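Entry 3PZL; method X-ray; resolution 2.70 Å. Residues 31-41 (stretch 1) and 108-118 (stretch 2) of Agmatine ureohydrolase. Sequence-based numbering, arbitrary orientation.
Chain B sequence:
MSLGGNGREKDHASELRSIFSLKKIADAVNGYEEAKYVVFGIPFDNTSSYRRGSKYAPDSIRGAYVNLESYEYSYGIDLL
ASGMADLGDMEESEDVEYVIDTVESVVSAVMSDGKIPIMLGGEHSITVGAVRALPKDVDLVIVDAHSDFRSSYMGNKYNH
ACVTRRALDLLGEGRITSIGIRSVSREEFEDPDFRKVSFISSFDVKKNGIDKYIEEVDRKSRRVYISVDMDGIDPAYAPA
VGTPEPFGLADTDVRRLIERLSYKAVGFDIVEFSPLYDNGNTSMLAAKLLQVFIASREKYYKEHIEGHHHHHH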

# COMPACT_ATOMS: atom_id res chain seq x y z
N GLY B 31 23.29 11.18 -28.17
CA GLY B 31 24.48 10.73 -27.44
C GLY B 31 25.11 11.92 -26.74
O GLY B 31 24.72 13.08 -27.00
N TYR B 32 26.07 11.64 -25.86
CA TYR B 32 26.70 12.68 -25.07
C TYR B 32 27.26 13.82 -25.90
O TYR B 32 27.00 14.99 -25.63
CB TYR B 32 27.80 12.12 -24.20
CG TYR B 32 28.58 13.19 -23.43
CD1 TYR B 32 27.98 13.89 -22.37
CD2 TYR B 32 29.90 13.50 -23.77
CE1 TYR B 32 28.69 14.86 -21.67
CE2 TYR B 32 30.61 14.47 -23.07
CZ TYR B 32 30.00 15.15 -22.03
OH TYR B 32 30.69 16.11 -21.33
N GLU B 33 28.05 13.47 -26.91
CA GLU B 33 28.74 14.44 -27.74
C GLU B 33 27.83 15.49 -28.38
O GLU B 33 28.18 16.67 -28.44
CB GLU B 33 29.54 13.71 -28.80
CG GLU B 33 30.05 12.36 -28.29
CD GLU B 33 31.07 11.78 -29.22
OE1 GLU B 33 30.76 11.62 -30.43
OE2 GLU B 33 32.21 11.52 -28.74
N GLU B 34 26.67 15.06 -28.85
CA GLU B 34 25.70 15.93 -29.47
C GLU B 34 24.68 16.48 -28.46
O GLU B 34 23.66 17.04 -28.86
CB GLU B 34 24.94 15.16 -30.54
CG GLU B 34 25.80 14.29 -31.45
CD GLU B 34 25.02 13.78 -32.66
OE1 GLU B 34 23.77 13.59 -32.51
OE2 GLU B 34 25.63 13.58 -33.76
N ALA B 35 24.93 16.33 -27.16
CA ALA B 35 23.93 16.76 -26.18
C ALA B 35 24.25 18.09 -25.52
O ALA B 35 25.42 18.36 -25.22
CB ALA B 35 23.77 15.69 -25.14
N LYS B 36 23.22 18.91 -25.28
CA LYS B 36 23.37 20.17 -24.53
C LYS B 36 23.10 19.89 -23.08
O LYS B 36 23.77 20.41 -22.18
CB LYS B 36 22.38 21.27 -24.97
CG LYS B 36 22.44 21.72 -26.45
CD LYS B 36 21.58 22.96 -26.65
CE LYS B 36 21.12 23.15 -28.10
NZ LYS B 36 20.04 24.21 -28.17
N TYR B 37 22.09 19.05 -22.86
CA TYR B 37 21.67 18.67 -21.51
C TYR B 37 21.94 17.18 -21.24
O TYR B 37 21.48 16.29 -21.96
CB TYR B 37 20.18 19.00 -21.28
CG TYR B 37 19.82 20.44 -21.51
CD1 TYR B 37 19.99 21.39 -20.50
CD2 TYR B 37 19.28 20.87 -22.72
CE1 TYR B 37 19.64 22.72 -20.69
CE2 TYR B 37 18.93 22.20 -22.92
CZ TYR B 37 19.11 23.12 -21.90
OH TYR B 37 18.78 24.44 -22.07
N VAL B 38 22.72 16.91 -20.21
CA VAL B 38 23.13 15.58 -19.93
C VAL B 38 22.59 15.16 -18.57
O VAL B 38 23.01 15.65 -17.52
CB VAL B 38 24.65 15.49 -19.98
CG1 VAL B 38 25.10 14.07 -19.77
CG2 VAL B 38 25.14 15.99 -21.31
N VAL B 39 21.63 14.24 -18.64
CA VAL B 39 20.90 13.75 -17.48
C VAL B 39 21.55 12.47 -17.03
O VAL B 39 21.82 11.59 -17.86
CB VAL B 39 19.43 13.46 -17.85
CG1 VAL B 39 18.78 12.59 -16.81
CG2 VAL B 39 18.68 14.76 -18.05
N PHE B 40 21.80 12.36 -15.73
CA PHE B 40 22.42 11.18 -15.18
C PHE B 40 21.99 10.93 -13.74
O PHE B 40 21.74 11.86 -12.98
CB PHE B 40 23.96 11.23 -15.30
CG PHE B 40 24.60 12.39 -14.58
CD1 PHE B 40 24.81 13.59 -15.23
CD2 PHE B 40 24.98 12.26 -13.25
CE1 PHE B 40 25.39 14.65 -14.55
CE2 PHE B 40 25.57 13.31 -12.59
CZ PHE B 40 25.78 14.50 -13.23
N GLY B 41 21.91 9.65 -13.39
CA GLY B 41 21.50 9.26 -12.07
C GLY B 41 22.63 8.82 -11.19
O GLY B 41 23.61 8.24 -11.65
N SER B 108 32.59 18.53 -13.46
CA SER B 108 33.70 19.25 -14.14
C SER B 108 33.71 18.94 -15.62
O SER B 108 33.59 19.85 -16.45
CB SER B 108 35.08 18.89 -13.58
OG SER B 108 35.33 19.48 -12.32
N ALA B 109 33.82 17.64 -15.93
CA ALA B 109 33.90 17.15 -17.31
C ALA B 109 32.78 17.74 -18.19
O ALA B 109 33.07 18.36 -19.22
CB ALA B 109 33.87 15.64 -17.33
N VAL B 110 31.53 17.59 -17.74
CA VAL B 110 30.38 18.02 -18.53
C VAL B 110 30.34 19.55 -18.69
O VAL B 110 29.93 20.06 -19.73
CB VAL B 110 29.08 17.47 -17.91
CG1 VAL B 110 27.83 18.00 -18.61
CG2 VAL B 110 29.10 15.97 -17.96
N MSE B 111 30.79 20.27 -17.68
CA MSE B 111 30.87 21.71 -17.79
C MSE B 111 31.99 22.17 -18.75
O MSE B 111 31.76 23.03 -19.60
CB MSE B 111 30.95 22.34 -16.40
CG MSE B 111 29.68 22.09 -15.57
SE MSE B 111 29.47 23.10 -13.87
CE MSE B 111 31.16 22.69 -13.03
N SER B 112 33.19 21.59 -18.64
CA SER B 112 34.26 21.82 -19.65
C SER B 112 33.78 21.79 -21.10
O SER B 112 34.27 22.55 -21.93
CB SER B 112 35.36 20.76 -19.54
OG SER B 112 35.76 20.54 -18.22
N ASP B 113 32.84 20.91 -21.41
CA ASP B 113 32.40 20.71 -22.77
C ASP B 113 31.24 21.62 -23.08
O ASP B 113 30.60 21.46 -24.13
CB ASP B 113 32.01 19.25 -22.99
CG ASP B 113 33.14 18.30 -22.65
OD1 ASP B 113 34.32 18.77 -22.57
OD2 ASP B 113 32.87 17.09 -22.46
N GLY B 114 30.98 22.55 -22.17
CA GLY B 114 29.90 23.53 -22.32
C GLY B 114 28.52 22.90 -22.31
O GLY B 114 27.57 23.45 -22.86
N LYS B 115 28.43 21.73 -21.69
CA LYS B 115 27.19 21.01 -21.57
C LYS B 115 26.59 21.36 -20.24
O LYS B 115 27.25 21.94 -19.39
CB LYS B 115 27.47 19.51 -21.68
CG LYS B 115 27.61 19.03 -23.08
CD LYS B 115 28.56 17.89 -23.20
CE LYS B 115 28.47 17.25 -24.56
NZ LYS B 115 28.30 18.24 -25.66
N ILE B 116 25.32 21.02 -20.05
CA ILE B 116 24.62 21.29 -18.78
C ILE B 116 24.19 20.02 -18.04
O ILE B 116 23.27 19.31 -18.47
CB ILE B 116 23.45 22.23 -18.98
CG1 ILE B 116 24.00 23.60 -19.28
CG2 ILE B 116 22.63 22.35 -17.74
CD1 ILE B 116 23.01 24.51 -19.84
N PRO B 117 24.87 19.72 -16.92
CA PRO B 117 24.61 18.52 -16.14
C PRO B 117 23.28 18.58 -15.37
O PRO B 117 23.04 19.55 -14.66
CB PRO B 117 25.80 18.46 -15.17
CG PRO B 117 26.27 19.85 -15.06
CD PRO B 117 26.06 20.45 -16.42
N ILE B 118 22.43 17.57 -15.53
CA ILE B 118 21.22 17.45 -14.73
C ILE B 118 21.34 16.19 -13.90
O ILE B 118 21.15 15.07 -14.40
CB ILE B 118 19.96 17.38 -15.59
CG1 ILE B 118 19.88 18.63 -16.48
CG2 ILE B 118 18.72 17.23 -14.71
CD1 ILE B 118 18.74 18.58 -17.42

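How do the two backbones meet? Strand 37-41 and strand 116-118 run side by side in parallel, their directions 27° apart, with Tyr-37 paired to Ile-116, Val-38 to Pro-117 and Val-39 to Ile-118. Four hydrogen bonds form the ladder. Ile-116 N donates to Lys-36 O at 2.7 Å, and Val-38 N to Ile-116 O at 3.0 Å; Ile-118 N then donates to Val-38 O at 2.8 Å, and Phe-40 N to Ile-118 O at 3.1 Å. As is usual in a parallel pair, alternate residues do the bonding: Val-38, Ile-116 and Ile-118 each use both N and O. Pro-117 fits because its position in the register asks for no amide hydrogen toward this neighbour; its CA instead lies 3.6 Å from Val-38 O, in a CA-H...O contact.

How does each chain enter its strand? Before the strand, Tyr-32 to Ala-35 form a type I turn, closed by Ala-35 N bonding to Tyr-32 O at 2.9 Å. In the other stretch the helix ends and Asp-113 leaves helical geometry. Gly-114 follows with a positive phi of 65°, a conformation that favours glycine, and Lys-115 N bonds back to Val-110 O at 3.0 Å just before the strand begins.

How does Lys-115 join the turn? Its CA-to-CB bond points sideways, but the long side chain brings its ammonium to the turn's carbonyls: Lys-115 NZ donates to Ala-35 O at 2.9 Å and to Glu-33 O at 3.2 Å. On the way, Lys-115 CE sits over one face of the Tyr-32 ring, 3.7 Å from the ring centroid, a CH-pi contact.

Why does a tyrosine suit position 32? Its ring offers a surface to Lys-115, and its hydroxyl extends to the end of the helix, where Tyr-32 OH donates to Asp-113 OD2 at 2.6 Å. Asp-113 points its CA-to-CB bond toward the first stretch, placing the carboxylate near the ring's edge. Tyr-32 CE1 also meets Val-110 CG2 at 3.9 Å.

What is buried beside the strands? Tyr-37, Val-39, Ile-116 and Ile-118 share one face of the sheet, where Val-39 CG2 approaches Ile-118 CB at 3.8 Å and Tyr-37 CD1 approaches Ile-116 CB at 3.9 Å. The branched aliphatic residues suit extended backbone and fill this apolar layer. Val-38 and Pro-117 occupy the other face; Val-38 CB lies 4.3 Å from Val-110 CG1, linking strand to helix. In all, the contact buries 672 Å².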